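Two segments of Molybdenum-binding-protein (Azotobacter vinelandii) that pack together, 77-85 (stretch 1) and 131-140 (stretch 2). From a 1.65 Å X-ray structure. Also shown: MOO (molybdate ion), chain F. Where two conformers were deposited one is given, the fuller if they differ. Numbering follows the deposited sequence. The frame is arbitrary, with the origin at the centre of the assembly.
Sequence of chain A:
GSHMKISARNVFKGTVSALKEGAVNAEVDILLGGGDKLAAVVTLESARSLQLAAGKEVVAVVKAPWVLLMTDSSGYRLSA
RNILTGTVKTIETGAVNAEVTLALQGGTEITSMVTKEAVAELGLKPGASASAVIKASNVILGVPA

Stretch 1 (77-85) RLSARNILT
Stretch 2 (131-140) SAVIKASNVI

Val-133 is the apolar centre of the contact. Its chi1 is t (174°). CG1 of Val-133 lies 3.4 Å from CB of Ala-80 and 4.2 Å from CD1 of Leu-78, and CG2 of Val-133 lies 4.2 Å from CG1 of Ile-83. Leu-78 and Ile-83 are both m,t. The methyl of Ala-80 points toward stretch 2. CA of Ala-80 lies 4.3 Å from CA of Lys-135.

Strands 82-85 and 131-134 run antiparallel, at 165°, with phi -135° to -94° and psi 105° to 144°. The register pairs Asn-82 with Ile-134 (m,t), Ile-83 with Val-133, Leu-84 with Ala-132 and Thr-85 with Ser-131. Ile-83, Val-133, Thr-85 and Ser-131 share one face. Asn-82, Ile-134, Leu-84 and Ala-132 share the other and are buried. There CB of Leu-84 (m,t) sits 4.5 Å from CB of Ala-132.

Backbone hydrogen bonds fix the register. Leu-84 N to Ala-132 O is 2.9 Å, and Ala-132 N to Leu-84 O is 2.7 Å. Ile-134 N to Asn-82 O is 2.9 Å, but Asn-82 N to Ile-134 O is weak at 3.3 Å. The buried amide of Asn-82 (chi1 m, chi2 -50°) suits this strand end: ND2 of Asn-82 donates weakly to Ile-134 O, 3.1 Å. On the more open face, Thr-85 OG1 and Ser-131 OG, both chi1 m, hydrogen-bond at 2.7 Å.

Loop 79-81 (phi/psi -80/-19, -63/120, -73/-20), before Asn-82, and Lys-135 (-65/144) and Ala-136 (-58/-31), after Ile-134, jointly bind molybdate, as the protein's name implies. Arg-81 N (2.9 Å) and Ala-136 N (2.8 Å) both donate to MOO O1. Ser-79 OG (chi1 p, 2.6 Å) and Lys-135 NZ (2.9 Å) both reach MOO O2. Arg-81 is m,m,m, chi4 -76°. Lys-135 is t,t,t,p, and its charge suits the anion. The two stretches bury 596 Å² together.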

# COMPACT_ATOMS: atom_id res chain seq x y z
N ARG A 77 -0.44 -3.27 -20.71
CA ARG A 77 -1.18 -2.11 -20.29
C ARG A 77 -1.56 -2.43 -18.81
O ARG A 77 -1.93 -3.57 -18.62
CB ARG A 77 -2.45 -1.83 -21.11
CG ARG A 77 -2.08 -1.74 -22.59
CD ARG A 77 -3.28 -1.43 -23.47
NE ARG A 77 -4.29 -2.48 -23.46
CZ ARG A 77 -5.58 -2.24 -23.67
NH1 ARG A 77 -6.01 -1.01 -23.91
NH2 ARG A 77 -6.46 -3.24 -23.65
N LEU A 78 -1.18 -1.53 -17.91
CA LEU A 78 -1.45 -1.82 -16.48
C LEU A 78 -2.69 -1.11 -16.02
O LEU A 78 -3.04 -0.03 -16.49
CB LEU A 78 -0.24 -1.28 -15.65
CG LEU A 78 1.09 -1.96 -16.01
CD1 LEU A 78 2.21 -1.40 -15.14
CD2 LEU A 78 0.97 -3.45 -15.88
N SER A 79 -3.31 -1.56 -14.90
CA SER A 79 -4.44 -0.86 -14.29
C SER A 79 -4.03 0.35 -13.43
O SER A 79 -4.76 1.29 -13.06
CB SER A 79 -5.21 -1.72 -13.26
OG SER A 79 -4.34 -2.22 -12.20
N ALA A 80 -2.72 0.31 -13.06
CA ALA A 80 -2.24 1.44 -12.25
C ALA A 80 -2.36 2.73 -13.05
O ALA A 80 -1.83 2.89 -14.16
CB ALA A 80 -0.75 1.19 -11.91
N ARG A 81 -3.15 3.64 -12.52
CA ARG A 81 -3.53 4.84 -13.30
C ARG A 81 -2.41 5.86 -13.50
O ARG A 81 -2.58 6.80 -14.31
CB ARG A 81 -4.67 5.53 -12.60
CG ARG A 81 -6.01 4.73 -12.53
CD ARG A 81 -6.57 4.72 -13.97
NE ARG A 81 -7.10 6.03 -14.34
CZ ARG A 81 -8.28 6.44 -13.86
NH1 ARG A 81 -9.08 5.72 -13.07
NH2 ARG A 81 -8.68 7.69 -14.14
N ASN A 82 -1.36 5.84 -12.68
CA ASN A 82 -0.35 6.87 -12.59
C ASN A 82 0.97 6.33 -13.13
O ASN A 82 1.55 5.37 -12.60
CB ASN A 82 -0.15 7.35 -11.14
CG ASN A 82 -1.49 7.85 -10.63
OD1 ASN A 82 -2.10 8.64 -11.36
ND2 ASN A 82 -2.01 7.31 -9.54
N ILE A 83 1.34 6.79 -14.36
CA ILE A 83 2.61 6.30 -14.92
C ILE A 83 3.40 7.57 -15.31
O ILE A 83 2.87 8.50 -15.96
CB ILE A 83 2.47 5.30 -16.06
CG1 ILE A 83 1.69 4.04 -15.65
CG2 ILE A 83 3.86 4.91 -16.59
CD1 ILE A 83 1.28 3.09 -16.74
N LEU A 84 4.52 7.82 -14.63
CA LEU A 84 5.23 9.10 -14.74
C LEU A 84 6.62 8.76 -15.24
O LEU A 84 7.32 7.99 -14.61
CB LEU A 84 5.27 9.85 -13.41
CG LEU A 84 3.95 10.19 -12.72
CD1 LEU A 84 4.16 10.92 -11.40
CD2 LEU A 84 3.09 11.06 -13.64
N THR A 85 6.99 9.23 -16.45
CA THR A 85 8.25 8.79 -17.05
C THR A 85 9.34 9.85 -16.98
O THR A 85 9.11 11.06 -16.96
CB THR A 85 8.00 8.34 -18.50
OG1 THR A 85 7.00 7.30 -18.47
CG2 THR A 85 9.24 7.77 -19.15
N SER A 131 10.02 4.56 -15.62
CA SER A 131 8.73 5.18 -15.27
C SER A 131 8.34 4.78 -13.80
O SER A 131 8.65 3.64 -13.46
CB SER A 131 7.61 4.62 -16.14
OG SER A 131 7.85 4.93 -17.52
N ALA A 132 7.73 5.77 -13.17
CA ALA A 132 7.25 5.48 -11.78
C ALA A 132 5.79 5.07 -12.00
O ALA A 132 5.08 5.75 -12.72
CB ALA A 132 7.33 6.73 -10.95
N VAL A 133 5.39 3.99 -11.33
CA VAL A 133 4.01 3.47 -11.47
C VAL A 133 3.34 3.49 -10.11
O VAL A 133 3.92 2.93 -9.18
CB VAL A 133 4.05 2.03 -12.03
CG1 VAL A 133 2.66 1.44 -12.06
CG2 VAL A 133 4.65 2.01 -13.43
N ILE A 134 2.19 4.18 -10.02
CA ILE A 134 1.52 4.28 -8.69
C ILE A 134 0.03 4.01 -8.87
O ILE A 134 -0.67 4.50 -9.74
CB ILE A 134 1.65 5.71 -8.16
CG1 ILE A 134 3.10 6.19 -8.19
CG2 ILE A 134 1.11 5.84 -6.73
CD1 ILE A 134 3.28 7.68 -7.96
N LYS A 135 -0.43 2.96 -8.12
CA LYS A 135 -1.86 2.63 -8.13
C LYS A 135 -2.61 3.79 -7.52
O LYS A 135 -2.26 4.43 -6.52
CB LYS A 135 -1.97 1.38 -7.20
CG LYS A 135 -3.29 0.63 -7.53
CD LYS A 135 -3.35 -0.71 -6.79
CE LYS A 135 -4.81 -1.13 -6.72
NZ LYS A 135 -5.31 -1.82 -7.94
N ALA A 136 -3.83 4.05 -8.10
CA ALA A 136 -4.66 5.16 -7.65
C ALA A 136 -5.04 5.11 -6.18
O ALA A 136 -5.16 6.14 -5.50
CB ALA A 136 -5.99 5.35 -8.42
N SER A 137 -5.17 3.90 -5.62
CA SER A 137 -5.53 3.75 -4.23
C SER A 137 -4.38 3.98 -3.28
O SER A 137 -4.61 3.92 -2.04
CB SER A 137 -6.18 2.35 -4.04
OG SER A 137 -5.26 1.37 -4.46
N ASN A 138 -3.20 4.28 -3.79
CA ASN A 138 -2.03 4.54 -2.92
C ASN A 138 -1.68 6.04 -2.93
O ASN A 138 -0.51 6.41 -2.87
CB ASN A 138 -0.82 3.79 -3.41
CG ASN A 138 -1.05 2.28 -3.18
OD1 ASN A 138 -0.62 1.53 -4.07
ND2 ASN A 138 -1.70 1.95 -2.07
N VAL A 139 -2.66 6.88 -3.31
CA VAL A 139 -2.37 8.31 -3.27
C VAL A 139 -3.16 9.03 -2.21
O VAL A 139 -4.43 8.97 -2.27
CB VAL A 139 -2.67 8.94 -4.64
CG1 VAL A 139 -2.33 10.46 -4.65
CG2 VAL A 139 -1.86 8.27 -5.77
N ILE A 140 -2.49 9.71 -1.30
CA ILE A 140 -3.23 10.50 -0.29
C ILE A 140 -3.32 11.91 -0.84
O ILE A 140 -2.44 12.43 -1.52
CB ILE A 140 -2.42 10.44 1.01
CG1 ILE A 140 -2.60 9.06 1.65
CG2 ILE A 140 -2.92 11.56 1.95
CD1 ILE A 140 -1.52 8.84 2.76
MO MOO F . -5.76 1.20 -10.32
O1 MOO F . -4.72 2.60 -10.31
O2 MOO F . -4.92 -0.37 -10.43
O3 MOO F . -6.55 1.10 -8.71
O4 MOO F . -7.15 1.32 -11.44